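Local coordinates for NAD-dependent protein deacylase 2 (Archaeoglobus fulgidus, PDB 4TWJ) that removes acetyl groups from protein lysines at the expense of NAD, acting on the chromatin protein Alba and thereby repressing transcription, at residues K7-L12 against E244-L249; K182-F187 against A209-I214. All coordinates share one frame; numbering follows the deposited sequence.

The chain begins with helix 2-14, which carries the first half of contact 1 and leads into strand 18-22 of the Rossmann-fold domain. Far along the chain, helix 171-182 runs out into strand 186-190, and helix 201-208 then returns the chain to strand 212-217 beside it: contact 2 closes this short loop of the beta-alpha-beta unit. Only after that does helix 235-249 pack against helix 2-14, so contact 1 closes a loop of more than 230 residues in which contact 2 is nested. The centres of the two contacts lie about 16 Å apart, and Ile11 joins them, its CG2 packing 3.6 Å from Lys212 CB and also meeting Ala186 and Ile214.

Contact 1 (K7-L12 against E244-L249); sequences KAAEIL and EEVKRL
Two helices from the two ends of the chain pack here at the margin of the Rossmann-fold domain, where Ala9 of helix 2-14 fits against Glu245, Val246 and Leu249 of helix 235-249. The short axes approach to 8.5 Å at a crossing angle of -54°, consistent with the small Ala9 at the closest pairing of CA atoms, with Val246. Its CB points at the other helix and lies 3.3 Å from Glu245 CG, with Glu245 CB nearly as near; the methyl meets this CB-CG part of the chain, and the carboxylate leads off beyond it toward Arg248. Glu245 CG stands anti to the backbone N (chi1 -175°) and the chain then bends, leaving OE1 to form a salt bridge with NH1 of Arg248, three residues on, at 3.2 Å. Arg248 NH1 approaches on the anti side of that oxygen, and the N-H...O angle of 135° makes the bond far from straight.

Val246 puts CG2 across the backbone of Ala9, 3.7 Å from its CB, and the same methyl reaches the Leu12 CB one turn later. Val246 also touches Met91 and Ile93, so it joins the helix pair to the loop that leads into strand 94-99. Ile11, which points away from helix 235-249, and Ala8 rest on strand 212-217, which places helix 2-14 between the sheet and helix 235-249. Toward the exposed margin the side chains of Glu10 and Leu249 cross at about a right angle, with Leu249 CD1 4.0 Å from Glu10 CG and 3.7 Å from Glu10 N.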
# COMPACT_ATOMS: atom_id res chain seq x y z
N LYS A 7 8.73 14.98 -16.39
CA LYS A 7 7.44 14.68 -17.00
C LYS A 7 6.41 14.32 -15.94
O LYS A 7 5.27 14.79 -15.99
CB LYS A 7 7.57 13.52 -17.99
N ALA A 8 6.80 13.50 -14.97
CA ALA A 8 5.92 13.16 -13.85
C ALA A 8 5.53 14.41 -13.05
O ALA A 8 4.38 14.57 -12.69
CB ALA A 8 6.57 12.13 -12.95
N ALA A 9 6.51 15.27 -12.79
CA ALA A 9 6.28 16.51 -12.06
C ALA A 9 5.31 17.44 -12.79
O ALA A 9 4.42 18.03 -12.17
CB ALA A 9 7.60 17.23 -11.80
N GLU A 10 5.48 17.56 -14.10
CA GLU A 10 4.57 18.35 -14.93
C GLU A 10 3.14 17.84 -14.83
O GLU A 10 2.20 18.62 -14.65
CB GLU A 10 5.03 18.36 -16.40
CG GLU A 10 6.19 19.31 -16.68
CD GLU A 10 6.67 19.25 -18.13
OE1 GLU A 10 5.87 18.91 -19.02
OE2 GLU A 10 7.86 19.57 -18.36
N ILE A 11 2.97 16.53 -14.94
CA ILE A 11 1.65 15.91 -14.82
C ILE A 11 1.02 16.24 -13.46
O ILE A 11 -0.13 16.66 -13.40
CB ILE A 11 1.71 14.38 -15.03
CG1 ILE A 11 1.94 14.07 -16.52
CG2 ILE A 11 0.42 13.71 -14.56
CD1 ILE A 11 2.38 12.65 -16.80
N LEU A 12 1.79 16.06 -12.39
CA LEU A 12 1.27 16.28 -11.04
C LEU A 12 0.97 17.76 -10.78
O LEU A 12 -0.04 18.08 -10.15
CB LEU A 12 2.25 15.74 -10.00
CG LEU A 12 2.37 14.21 -9.96
CD1 LEU A 12 3.56 13.80 -9.09
CD2 LEU A 12 1.08 13.58 -9.45
N GLU A 244 10.37 18.13 -5.45
CA GLU A 244 11.17 19.34 -5.65
C GLU A 244 10.87 19.99 -7.01
O GLU A 244 10.74 21.21 -7.10
CB GLU A 244 12.67 19.05 -5.50
CG GLU A 244 13.09 18.65 -4.09
CD GLU A 244 12.72 19.69 -3.03
OE1 GLU A 244 13.50 20.64 -2.83
OE2 GLU A 244 11.65 19.54 -2.38
N GLU A 245 10.73 19.17 -8.05
CA GLU A 245 10.41 19.67 -9.39
C GLU A 245 9.00 20.26 -9.44
O GLU A 245 8.79 21.31 -10.06
CB GLU A 245 10.56 18.55 -10.42
CG GLU A 245 10.38 18.98 -11.87
CD GLU A 245 11.48 19.89 -12.40
OE1 GLU A 245 12.51 20.08 -11.72
OE2 GLU A 245 11.31 20.41 -13.52
N VAL A 246 8.05 19.60 -8.80
CA VAL A 246 6.68 20.13 -8.71
C VAL A 246 6.69 21.50 -8.03
O VAL A 246 6.03 22.42 -8.49
CB VAL A 246 5.75 19.16 -7.95
CG1 VAL A 246 4.39 19.79 -7.71
CG2 VAL A 246 5.59 17.85 -8.72
N LYS A 247 7.43 21.62 -6.93
CA LYS A 247 7.53 22.91 -6.23
C LYS A 247 8.12 23.99 -7.14
O LYS A 247 7.64 25.12 -7.15
CB LYS A 247 8.34 22.77 -4.94
CG LYS A 247 7.59 22.05 -3.83
CD LYS A 247 8.50 21.76 -2.64
CE LYS A 247 7.77 20.97 -1.56
NZ LYS A 247 6.89 21.83 -0.73
N ARG A 248 9.14 23.63 -7.92
CA ARG A 248 9.73 24.58 -8.87
C ARG A 248 8.73 25.05 -9.91
O ARG A 248 8.66 26.24 -10.23
CB ARG A 248 10.96 23.98 -9.56
CG ARG A 248 12.15 23.77 -8.64
CD ARG A 248 13.38 23.31 -9.41
NE ARG A 248 14.41 22.79 -8.52
CZ ARG A 248 14.62 21.49 -8.25
NH1 ARG A 248 13.88 20.54 -8.81
NH2 ARG A 248 15.60 21.15 -7.42
N LEU A 249 7.94 24.12 -10.45
CA LEU A 249 6.92 24.46 -11.44
C LEU A 249 5.86 25.40 -10.87
O LEU A 249 5.30 26.22 -11.60
CB LEU A 249 6.26 23.19 -11.98
CG LEU A 249 7.16 22.28 -12.81
CD1 LEU A 249 6.50 20.92 -13.01
CD2 LEU A 249 7.52 22.91 -14.15

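Contact 2 (K182-F187 against A209-I214); sequences KHCDAF and AGAKMI
Ala186 and Phe187 pair in parallel register with Lys212 and Met213, bound by three backbone hydrogen bonds: Lys212 N to Asp185 O, Phe187 N to Lys212 O and Ile214 N to Phe187 O. This is the start of two neighbouring strands in the Rossmann-type sheet, joined through helix 201-208 as a beta-alpha-beta crossover. The first bond is straight at its hydrogen (169°), although Lys212 N sits well above the carbonyl plane of Asp185.

Ahead of the paired residues, Ala211 CB points into the neighbouring segment, 3.6 Å from Cys184 O and 3.8 Å from Cys184 SG. That sulfur lies in the plane of the Phe187 ring, at its edge. A water bridges the turns by donating to both Cys184 O and Ala209 O, just before Gly210, whose positive phi closes a Schellman motif. Outside the pair, the Asp185 carboxylate accepts from the backbone N of Lys16 and His17, just before strand 18-22.

Phe187 and Met213 share the sheet face covered by helix 201-208, their side chains side by side and pointing the same way. Bends at chi2 and chi3 fold Met213 back in a Met-aromatic contact: SD lies obliquely 5.5 Å from the Phe187 ring centroid, and CE, also oblique, 3.8 Å from Phe187 CD2.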
# COMPACT_ATOMS: atom_id res chain seq x y z
N LYS A 182 -11.61 6.23 -10.80
CA LYS A 182 -12.52 6.67 -11.86
C LYS A 182 -12.53 8.17 -12.09
O LYS A 182 -12.90 8.62 -13.18
CB LYS A 182 -13.95 6.21 -11.56
CG LYS A 182 -14.16 4.72 -11.75
CD LYS A 182 -15.50 4.26 -11.21
CE LYS A 182 -16.65 4.57 -12.14
NZ LYS A 182 -17.65 3.47 -12.09
N HIS A 183 -12.15 8.95 -11.08
CA HIS A 183 -12.31 10.40 -11.14
C HIS A 183 -11.04 11.18 -10.83
O HIS A 183 -11.09 12.32 -10.38
CB HIS A 183 -13.48 10.81 -10.25
CG HIS A 183 -14.77 10.18 -10.67
ND1 HIS A 183 -15.38 9.17 -9.95
CD2 HIS A 183 -15.52 10.35 -11.79
CE1 HIS A 183 -16.46 8.78 -10.59
NE2 HIS A 183 -16.57 9.47 -11.71
N CYS A 184 -9.89 10.56 -11.11
CA CYS A 184 -8.61 11.24 -10.99
C CYS A 184 -8.13 11.58 -12.40
O CYS A 184 -8.54 10.96 -13.37
CB CYS A 184 -7.58 10.34 -10.29
SG CYS A 184 -7.05 8.88 -11.22
N ASP A 185 -7.27 12.59 -12.51
CA ASP A 185 -6.63 12.89 -13.79
C ASP A 185 -5.14 12.56 -13.79
O ASP A 185 -4.47 12.73 -14.81
CB ASP A 185 -6.88 14.34 -14.22
CG ASP A 185 -6.41 15.36 -13.19
OD1 ASP A 185 -5.93 14.98 -12.10
OD2 ASP A 185 -6.55 16.57 -13.48
N ALA A 186 -4.63 12.09 -12.66
CA ALA A 186 -3.27 11.58 -12.56
C ALA A 186 -3.25 10.42 -11.57
O ALA A 186 -3.84 10.51 -10.50
CB ALA A 186 -2.31 12.67 -12.13
N PHE A 187 -2.57 9.34 -11.93
CA PHE A 187 -2.53 8.13 -11.11
C PHE A 187 -1.09 7.64 -11.12
O PHE A 187 -0.57 7.27 -12.17
CB PHE A 187 -3.48 7.08 -11.70
CG PHE A 187 -3.79 5.94 -10.76
CD1 PHE A 187 -4.97 5.92 -10.03
CD2 PHE A 187 -2.92 4.86 -10.65
CE1 PHE A 187 -5.26 4.87 -9.19
CE2 PHE A 187 -3.22 3.80 -9.81
CZ PHE A 187 -4.39 3.80 -9.08
N ALA A 209 -10.40 5.76 -17.54
CA ALA A 209 -11.03 7.04 -17.21
C ALA A 209 -10.27 8.25 -17.76
O ALA A 209 -10.74 9.39 -17.62
CB ALA A 209 -11.20 7.16 -15.71
N GLY A 210 -9.11 8.03 -18.37
CA GLY A 210 -8.36 9.09 -19.04
C GLY A 210 -7.28 9.75 -18.20
O GLY A 210 -6.73 10.79 -18.59
N ALA A 211 -6.95 9.16 -17.05
CA ALA A 211 -5.91 9.70 -16.19
C ALA A 211 -4.53 9.54 -16.83
O ALA A 211 -4.28 8.59 -17.56
CB ALA A 211 -5.92 9.01 -14.83
N LYS A 212 -3.65 10.49 -16.55
CA LYS A 212 -2.25 10.36 -16.92
C LYS A 212 -1.60 9.39 -15.95
O LYS A 212 -1.76 9.53 -14.73
CB LYS A 212 -1.55 11.72 -16.87
CG LYS A 212 -2.15 12.77 -17.80
CD LYS A 212 -2.15 12.35 -19.26
CE LYS A 212 -0.75 12.15 -19.79
NZ LYS A 212 -0.73 12.06 -21.28
N MET A 213 -0.87 8.42 -16.49
CA MET A 213 -0.40 7.28 -15.71
C MET A 213 1.11 7.33 -15.51
O MET A 213 1.87 7.39 -16.47
CB MET A 213 -0.78 5.98 -16.43
CG MET A 213 -2.26 5.81 -16.72
SD MET A 213 -3.33 5.75 -15.26
CE MET A 213 -2.65 4.33 -14.40
N ILE A 214 1.53 7.29 -14.24
CA ILE A 214 2.94 7.33 -13.87
C ILE A 214 3.27 6.07 -13.05
O ILE A 214 2.49 5.67 -12.20
CB ILE A 214 3.27 8.57 -13.00
CG1 ILE A 214 2.91 9.86 -13.74
CG2 ILE A 214 4.74 8.58 -12.60
CD1 ILE A 214 2.73 11.05 -12.82
O HOH W 1 -9.27 11.70 -16.14